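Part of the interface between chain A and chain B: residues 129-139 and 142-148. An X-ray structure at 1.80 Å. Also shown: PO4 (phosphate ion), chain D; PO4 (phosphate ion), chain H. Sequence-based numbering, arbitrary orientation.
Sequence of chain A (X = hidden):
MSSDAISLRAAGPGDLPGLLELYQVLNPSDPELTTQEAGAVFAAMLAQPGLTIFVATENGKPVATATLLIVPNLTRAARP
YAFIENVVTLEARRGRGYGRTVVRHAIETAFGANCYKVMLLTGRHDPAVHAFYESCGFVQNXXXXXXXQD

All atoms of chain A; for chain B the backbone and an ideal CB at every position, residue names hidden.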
# COMPACT_ATOMS: atom_id res chain seq x y z
N VAL A 129 -7.03 0.67 19.33
CA VAL A 129 -6.85 0.29 17.92
C VAL A 129 -5.46 -0.31 17.68
O VAL A 129 -5.30 -1.31 16.97
CB VAL A 129 -7.09 1.50 16.99
CG1 VAL A 129 -6.73 1.16 15.54
CG2 VAL A 129 -8.55 1.95 17.08
N HIS A 130 -4.44 0.30 18.28
CA HIS A 130 -3.09 -0.23 18.17
C HIS A 130 -2.99 -1.62 18.78
O HIS A 130 -2.38 -2.51 18.18
CB HIS A 130 -2.10 0.71 18.86
CG HIS A 130 -2.04 2.07 18.24
ND1 HIS A 130 -1.04 2.98 18.54
CD2 HIS A 130 -2.83 2.67 17.32
CE1 HIS A 130 -1.24 4.08 17.83
NE2 HIS A 130 -2.31 3.92 17.08
N ALA A 131 -3.58 -1.81 19.97
CA ALA A 131 -3.57 -3.12 20.63
C ALA A 131 -4.29 -4.15 19.76
O ALA A 131 -3.88 -5.32 19.69
CB ALA A 131 -4.28 -3.03 21.98
N PHE A 132 -5.36 -3.71 19.10
CA PHE A 132 -6.12 -4.58 18.22
C PHE A 132 -5.21 -5.10 17.12
O PHE A 132 -5.20 -6.29 16.85
CB PHE A 132 -7.34 -3.88 17.61
CG PHE A 132 -7.90 -4.59 16.41
CD1 PHE A 132 -8.62 -5.77 16.55
CD2 PHE A 132 -7.66 -4.09 15.12
CE1 PHE A 132 -9.11 -6.46 15.43
CE2 PHE A 132 -8.14 -4.76 13.99
CZ PHE A 132 -8.87 -5.95 14.14
N TYR A 133 -4.44 -4.20 16.49
CA TYR A 133 -3.55 -4.66 15.42
C TYR A 133 -2.48 -5.61 15.93
O TYR A 133 -2.12 -6.57 15.24
CB TYR A 133 -2.96 -3.49 14.63
CG TYR A 133 -4.01 -2.83 13.75
CD1 TYR A 133 -4.70 -3.58 12.78
CD2 TYR A 133 -4.32 -1.48 13.89
CE1 TYR A 133 -5.68 -2.99 11.98
CE2 TYR A 133 -5.30 -0.87 13.07
CZ TYR A 133 -5.97 -1.64 12.13
OH TYR A 133 -6.94 -1.06 11.32
N GLU A 134 -1.96 -5.36 17.13
CA GLU A 134 -0.98 -6.28 17.72
C GLU A 134 -1.60 -7.66 17.94
O GLU A 134 -0.96 -8.67 17.71
CB GLU A 134 -0.41 -5.71 19.02
CG GLU A 134 0.49 -4.47 18.74
CD GLU A 134 0.92 -3.74 19.99
OE1 GLU A 134 0.30 -3.94 21.06
OE2 GLU A 134 1.88 -2.94 19.89
N SER A 135 -2.87 -7.69 18.32
CA SER A 135 -3.59 -8.95 18.54
C SER A 135 -3.81 -9.73 17.24
O SER A 135 -4.09 -10.93 17.28
CB SER A 135 -4.91 -8.71 19.27
OG SER A 135 -5.93 -8.21 18.42
N CYS A 136 -3.68 -9.04 16.10
CA CYS A 136 -3.77 -9.67 14.78
C CYS A 136 -2.43 -10.24 14.33
O CYS A 136 -2.35 -10.88 13.28
CB CYS A 136 -4.29 -8.67 13.73
SG CYS A 136 -5.98 -8.15 13.99
N GLY A 137 -1.39 -9.97 15.10
CA GLY A 137 -0.05 -10.45 14.75
C GLY A 137 0.91 -9.37 14.26
O GLY A 137 2.11 -9.63 14.07
N PHE A 138 0.39 -8.16 14.03
CA PHE A 138 1.25 -7.03 13.63
C PHE A 138 2.19 -6.61 14.76
O PHE A 138 1.84 -6.67 15.95
CB PHE A 138 0.43 -5.81 13.23
CG PHE A 138 -0.21 -5.90 11.87
CD1 PHE A 138 0.57 -5.78 10.71
CD2 PHE A 138 -1.58 -6.08 11.74
CE1 PHE A 138 -0.02 -5.84 9.43
CE2 PHE A 138 -2.18 -6.14 10.46
CZ PHE A 138 -1.40 -6.03 9.32
N VAL A 139 3.38 -6.14 14.39
CA VAL A 139 4.29 -5.52 15.33
C VAL A 139 4.43 -4.04 14.96
O VAL A 139 4.50 -3.69 13.78
CB VAL A 139 5.68 -6.20 15.29
CG1 VAL A 139 6.60 -5.60 16.32
CG2 VAL A 139 5.53 -7.69 15.50
N UNK B 142 1.03 8.82 11.01
CA UNK B 142 0.42 7.50 10.89
C UNK B 142 1.30 6.52 11.65
O UNK B 142 2.52 6.59 11.54
CB UNK B 142 0.26 7.08 9.43
N UNK B 143 0.68 5.61 12.40
CA UNK B 143 1.43 4.61 13.16
C UNK B 143 1.62 3.38 12.27
O UNK B 143 0.65 2.91 11.68
CB UNK B 143 0.71 4.24 14.46
N UNK B 144 2.85 2.90 12.17
CA UNK B 144 3.17 1.80 11.23
C UNK B 144 3.21 0.44 11.91
O UNK B 144 3.73 0.31 13.02
CB UNK B 144 4.52 2.06 10.55
N UNK B 145 2.64 -0.56 11.23
CA UNK B 145 2.65 -1.95 11.71
C UNK B 145 3.13 -2.88 10.61
O UNK B 145 2.89 -2.62 9.43
CB UNK B 145 1.26 -2.37 12.19
N UNK B 146 3.79 -3.97 10.98
CA UNK B 146 4.24 -4.91 9.98
C UNK B 146 4.28 -6.30 10.57
O UNK B 146 4.49 -6.47 11.76
CB UNK B 146 5.61 -4.51 9.43
N UNK B 147 4.06 -7.29 9.71
CA UNK B 147 4.28 -8.69 10.08
C UNK B 147 5.05 -9.32 8.94
O UNK B 147 4.83 -9.00 7.78
CB UNK B 147 2.97 -9.43 10.35
N UNK B 148 5.98 -10.20 9.28
CA UNK B 148 6.86 -10.80 8.29
C UNK B 148 6.79 -12.32 8.34
O UNK B 148 6.40 -12.90 9.36
CB UNK B 148 8.30 -10.33 8.51
P PO4 D . 12.06 -4.54 4.16
O1 PO4 D . 12.18 -5.48 3.00
O2 PO4 D . 12.36 -5.24 5.44
O3 PO4 D . 13.01 -3.37 3.97
O4 PO4 D . 10.66 -3.99 4.24
P PO4 H . -7.74 8.49 6.16
O1 PO4 H . -6.24 8.48 6.01
O2 PO4 H . -8.09 7.97 7.53
O3 PO4 H . -8.30 9.87 5.97
O4 PO4 H . -8.34 7.56 5.12

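Position 142 lies out of reach, no atom of the chain A stretch coming within 5.5 Å of its ideal CB. The visible neighbour is a phosphate ion, chain H, so a long basic side chain is reasonable, although many polar residues would be tolerated. It is K142(B), whose NZ donates a hydrogen bond to O1 of that phosphate at 2.9 Å.

At 143 the CA-to-CB bond points toward chain A, and the ideal CB stands 3.9 Å from CE1 of H130(A). The extended backbone (phi/psi -90/130) suits a beta-branched residue, and the imidazole offers a flat surface; threonine, valine, serine or isoleucine would be plausible. The residue is T143(B), rotamer m. Its CG2 lies over the face of the H130(A) ring, 4.2 Å from the ring centroid and 27° off the normal, a CH-pi contact.

At 144 an ideal CB would point away, with nothing of the other stretch within 5.5 Å. The angles, -98/138, are open to nearly every residue, proline being the least suited, so the visible geometry does not choose; the deposited residue is G144(B).

At 145 the CB points toward chain A, 3.7 Å from CB of F138(A) and 5.0 Å from CB of Y133(A), and ahead lies the helix surface of H130(A), Y133(A) and E134(A). A large apolar residue is expected, whether leucine, methionine or an aromatic. It is F145(B), chi1 -69° (m), which has the largest covered area of either stretch, 132 Å². CB of Y133(A) sits over the ring face, 4.0 Å from its centroid and 12° off the normal, while CG of E134(A) approaches the edge, 4.1 Å from CE1 of F145(B). The F145(B) ring also turns its edge toward the face of H130(A), with planes at 75°. CA of F145(B) makes a CA-H...O contact of 3.3 Å with O of V139(A).

At 146 the backbone does the pairing: N of position 146 donates to O of V139(A) at 2.9 Å, and N of V139(A) donates to O of position 146, also at 2.9 Å, forming an antiparallel bridge. The CB lies on the same sheet face as the V139(A) side chain, so polar and apolar residues of moderate size are both conceivable. It is Q146(B), extended with chi1 and chi2 both t.

Position 147 again points toward chain A, its CB 3.8 Å from O of G137(A) and 4.4 Å from CD1 of F138(A). An aliphatic residue fits, beta-branched ones especially given -134/143. I147(B) places CD1 3.3 Å from O of G137(A) and CG2 4.1 Å from CE1 of F138(A).

Position 148 is out of reach of the chain A stretch, so many residues would serve, but O2 of the chain D phosphate lies about 7.2 Å from its ideal CB, which favours a long basic side chain. R148(B) extends to that phosphate, where NH1 donates a very short hydrogen bond to O2, 2.4 Å.

Chain B, residues 142-148: KTGFQIR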
# COMPACT_ATOMS: atom_id res chain seq x y z
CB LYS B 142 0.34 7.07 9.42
CG LYS B 142 -0.68 7.83 8.56
CD LYS B 142 -2.10 7.32 8.81
CE LYS B 142 -3.05 7.66 7.66
NZ LYS B 142 -4.45 7.81 8.17
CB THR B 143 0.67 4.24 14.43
OG1 THR B 143 0.53 5.43 15.23
CG2 THR B 143 1.42 3.18 15.25
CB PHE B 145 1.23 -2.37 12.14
CG PHE B 145 0.74 -1.69 13.39
CD1 PHE B 145 0.90 -2.29 14.64
CD2 PHE B 145 0.11 -0.46 13.31
CE1 PHE B 145 0.45 -1.66 15.80
CE2 PHE B 145 -0.35 0.19 14.47
CZ PHE B 145 -0.18 -0.41 15.72
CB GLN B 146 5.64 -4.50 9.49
CG GLN B 146 6.20 -5.36 8.37
CD GLN B 146 7.38 -4.69 7.70
OE1 GLN B 146 7.26 -3.61 7.11
NE2 GLN B 146 8.54 -5.32 7.79
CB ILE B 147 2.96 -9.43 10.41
CG1 ILE B 147 3.22 -10.87 10.91
CG2 ILE B 147 1.99 -9.42 9.22
CD1 ILE B 147 1.92 -11.58 11.38
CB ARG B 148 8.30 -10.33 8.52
CG ARG B 148 8.51 -8.83 8.36
CD ARG B 148 9.96 -8.40 8.62
NE ARG B 148 10.85 -8.75 7.51
CZ ARG B 148 11.18 -7.93 6.52
NH1 ARG B 148 10.72 -6.69 6.48
NH2 ARG B 148 11.99 -8.35 5.55
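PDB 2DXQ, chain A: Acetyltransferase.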